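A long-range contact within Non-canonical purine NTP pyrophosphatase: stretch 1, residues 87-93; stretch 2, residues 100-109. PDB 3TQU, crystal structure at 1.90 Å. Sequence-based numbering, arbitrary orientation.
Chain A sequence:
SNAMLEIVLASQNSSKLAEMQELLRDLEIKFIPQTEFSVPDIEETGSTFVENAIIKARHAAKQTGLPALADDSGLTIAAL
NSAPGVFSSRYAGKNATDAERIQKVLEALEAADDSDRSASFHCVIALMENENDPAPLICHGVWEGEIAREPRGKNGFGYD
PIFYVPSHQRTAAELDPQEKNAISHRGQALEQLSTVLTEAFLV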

# COMPACT_ATOMS: atom_id res chain seq x y z
N PHE A 87 16.76 3.93 -2.21
CA PHE A 87 18.16 3.86 -2.61
C PHE A 87 19.02 3.37 -1.46
O PHE A 87 20.24 3.55 -1.47
CB PHE A 87 18.65 5.22 -3.10
CG PHE A 87 17.83 5.80 -4.21
CD1 PHE A 87 18.13 5.52 -5.53
CD2 PHE A 87 16.75 6.62 -3.93
CE1 PHE A 87 17.37 6.05 -6.56
CE2 PHE A 87 15.99 7.16 -4.96
CZ PHE A 87 16.30 6.87 -6.27
N SER A 88 18.39 2.76 -0.46
CA SER A 88 19.10 2.26 0.72
C SER A 88 20.28 1.37 0.33
O SER A 88 21.37 1.49 0.90
CB SER A 88 18.16 1.49 1.65
OG SER A 88 17.34 2.37 2.43
N SER A 89 20.07 0.49 -0.63
CA SER A 89 21.11 -0.44 -1.05
C SER A 89 22.11 0.19 -2.02
O SER A 89 23.23 -0.29 -2.16
CB SER A 89 20.48 -1.69 -1.68
OG SER A 89 19.73 -1.36 -2.83
N ARG A 90 21.69 1.27 -2.68
CA ARG A 90 22.51 1.91 -3.71
C ARG A 90 23.20 3.18 -3.21
O ARG A 90 23.92 3.84 -3.95
CB ARG A 90 21.65 2.26 -4.93
CG ARG A 90 21.18 1.06 -5.74
CD ARG A 90 20.14 1.48 -6.78
NE ARG A 90 18.86 1.81 -6.16
CZ ARG A 90 17.83 2.34 -6.82
NH1 ARG A 90 17.93 2.61 -8.11
NH2 ARG A 90 16.70 2.61 -6.17
N TYR A 91 22.99 3.49 -1.94
CA TYR A 91 23.36 4.79 -1.39
C TYR A 91 24.85 5.14 -1.52
O TYR A 91 25.20 6.32 -1.64
CB TYR A 91 22.92 4.89 0.08
CG TYR A 91 22.90 6.30 0.61
CD1 TYR A 91 22.11 7.28 0.02
CD2 TYR A 91 23.65 6.65 1.73
CE1 TYR A 91 22.08 8.57 0.51
CE2 TYR A 91 23.63 7.94 2.22
CZ TYR A 91 22.84 8.89 1.61
OH TYR A 91 22.81 10.17 2.10
N ALA A 92 25.72 4.14 -1.50
CA ALA A 92 27.15 4.39 -1.59
C ALA A 92 27.74 3.89 -2.91
O ALA A 92 28.92 3.54 -2.98
CB ALA A 92 27.89 3.76 -0.41
N GLY A 93 26.92 3.86 -3.95
CA GLY A 93 27.35 3.39 -5.25
C GLY A 93 27.19 1.89 -5.39
O GLY A 93 26.86 1.20 -4.43
N GLU A 100 30.66 0.81 4.00
CA GLU A 100 30.73 2.01 3.17
C GLU A 100 29.44 2.81 3.25
O GLU A 100 29.46 4.03 3.40
CB GLU A 100 31.01 1.64 1.72
CG GLU A 100 32.41 1.13 1.45
CD GLU A 100 32.64 0.84 -0.02
OE1 GLU A 100 32.91 1.80 -0.77
OE2 GLU A 100 32.55 -0.34 -0.42
N ARG A 101 28.31 2.12 3.14
CA ARG A 101 27.00 2.77 3.21
C ARG A 101 26.79 3.45 4.56
O ARG A 101 26.24 4.56 4.62
CB ARG A 101 25.88 1.75 2.94
CG ARG A 101 25.73 1.38 1.47
CD ARG A 101 24.63 0.35 1.25
NE ARG A 101 25.08 -1.00 1.56
CZ ARG A 101 25.73 -1.78 0.70
NH1 ARG A 101 26.01 -1.34 -0.51
NH2 ARG A 101 26.10 -3.00 1.07
N ILE A 102 27.22 2.79 5.63
CA ILE A 102 27.13 3.36 6.97
C ILE A 102 27.89 4.68 7.04
O ILE A 102 27.42 5.66 7.62
CB ILE A 102 27.68 2.39 8.03
CG1 ILE A 102 26.72 1.22 8.23
CG2 ILE A 102 27.92 3.11 9.34
CD1 ILE A 102 27.31 0.06 8.99
N GLN A 103 29.08 4.70 6.43
CA GLN A 103 29.91 5.89 6.44
C GLN A 103 29.30 7.03 5.64
O GLN A 103 29.40 8.20 6.02
CB GLN A 103 31.32 5.58 5.95
CG GLN A 103 32.17 4.86 6.98
CD GLN A 103 32.29 5.65 8.28
OE1 GLN A 103 32.52 6.85 8.26
NE2 GLN A 103 32.11 4.97 9.40
N LYS A 104 28.66 6.70 4.52
CA LYS A 104 28.03 7.72 3.69
C LYS A 104 26.85 8.36 4.42
O LYS A 104 26.64 9.57 4.35
CB LYS A 104 27.60 7.15 2.34
CG LYS A 104 27.07 8.21 1.38
CD LYS A 104 27.43 7.87 -0.06
CE LYS A 104 26.99 8.98 -1.01
NZ LYS A 104 25.52 9.18 -1.01
N VAL A 105 26.08 7.54 5.13
CA VAL A 105 24.98 8.06 5.93
C VAL A 105 25.49 8.98 7.03
O VAL A 105 24.93 10.06 7.26
CB VAL A 105 24.15 6.92 6.55
CG1 VAL A 105 23.33 7.44 7.73
CG2 VAL A 105 23.24 6.30 5.50
N LEU A 106 26.55 8.56 7.71
CA LEU A 106 27.14 9.36 8.78
C LEU A 106 27.67 10.69 8.25
O LEU A 106 27.50 11.73 8.88
CB LEU A 106 28.24 8.58 9.50
CG LEU A 106 27.80 7.39 10.34
CD1 LEU A 106 29.00 6.61 10.88
CD2 LEU A 106 26.89 7.83 11.48
N GLU A 107 28.32 10.65 7.08
CA GLU A 107 28.83 11.86 6.45
C GLU A 107 27.69 12.79 6.03
O GLU A 107 27.77 14.01 6.22
CB GLU A 107 29.68 11.52 5.23
CG GLU A 107 30.99 10.82 5.55
CD GLU A 107 31.79 10.49 4.30
OE1 GLU A 107 31.29 10.75 3.18
OE2 GLU A 107 32.92 9.96 4.44
N ALA A 108 26.64 12.21 5.47
CA ALA A 108 25.48 12.97 5.01
C ALA A 108 24.82 13.73 6.15
O ALA A 108 24.48 14.90 6.01
CB ALA A 108 24.47 12.05 4.33
N LEU A 109 24.63 13.06 7.29
CA LEU A 109 24.08 13.71 8.46
C LEU A 109 25.02 14.79 8.98
O LEU A 109 24.61 15.90 9.30
CB LEU A 109 23.77 12.69 9.56
CG LEU A 109 22.41 12.01 9.46
CD1 LEU A 109 22.25 10.95 10.53
CD2 LEU A 109 21.30 13.05 9.55
O HOH W 1 25.29 1.25 -2.05
O HOH W 2 26.22 -1.66 -3.26

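The ammonium group of Lys104 serves Tyr91 twice, once through the ring and once through the backbone. Its NZ lies 3.8 Å from the centroid of the Tyr91 ring and only 11° off the ring normal, a nearly centred cation-pi contact in which the positive charge faces the pi cloud. The same NZ donates a hydrogen bond of 2.9 Å to Tyr91 O. Lys104 can reach both because it projects toward the loop from the helix and, with chi3 in t and chi4 at -62° (m), bends at its tip; chi2, at 146°, lies between wells. Its aliphatic part packs as well, with Lys104 CG 3.6 Å from Tyr91 CE2 and Lys104 CD 3.8 Å from Ala92 CA, so the methylenes pack against the loop on the way to NZ.

Tyr91, with chi1 at -163° (t), lays its ring along the helix and has the largest area covered by the other stretch, 112 Å². Lys104 NZ occupies one face. Ala108 CB sits at the edge, near the ring plane, 3.4 Å from Tyr91 OH, and Arg101 O lies near the plane too, 4.4 Å from Tyr91 CD2. That carbonyl is already engaged in the helix, accepting from Val105 N at 3.0 Å. Val105 adds an apolar contact, its CG2 3.7 Å from Tyr91 CE2. Arg101, Lys104, Val105 and Ala108 follow the three- and four-residue spacing of a helix, which brings residues of successive turns around a single aromatic side chain.

The loop meets the helix most closely in backbone terms at Ala92, whose CA is 5.1 Å from the CA of Arg101. The small side chain of Ala92 points toward the helix and packs its CB 3.7 Å from Arg101 CG and 4.3 Å from Glu100 CB. A type I turn from Arg90 to Gly93, closed by a 3.0 Å hydrogen bond from Gly93 N to Arg90 O, places Tyr91 and Ala92 at its two central positions, and both direct their CB atoms to the helix. Gly93 ends the turn at phi 87° and psi 173°, where a CB would be jammed against the carbonyl O of Ala92; the backbone itself calls for glycine.

The CA-to-CB bond of Arg101 points sideways to the loop, and its CD comes within 3.5 Å of Ser88 O. Its guanidinium is tied to the loop through water. Water 1 accepts from Arg101 NH1 at 3.1 Å and from Ala92 N at 3.0 Å, and stands 2.6 Å from Ser89 O and 2.9 Å from Gly93 O, both placed to accept from it. Water 2 accepts a weak hydrogen bond from Arg101 NH1 at 2.8 Å and lies 3.2 Å from Gly93 O. The solvent thus links the arginine to backbone atoms on both sides of the turn's centre, while Lys104 NZ bonds Tyr91 O directly. In all, 433 Å² is buried, summed over both stretches.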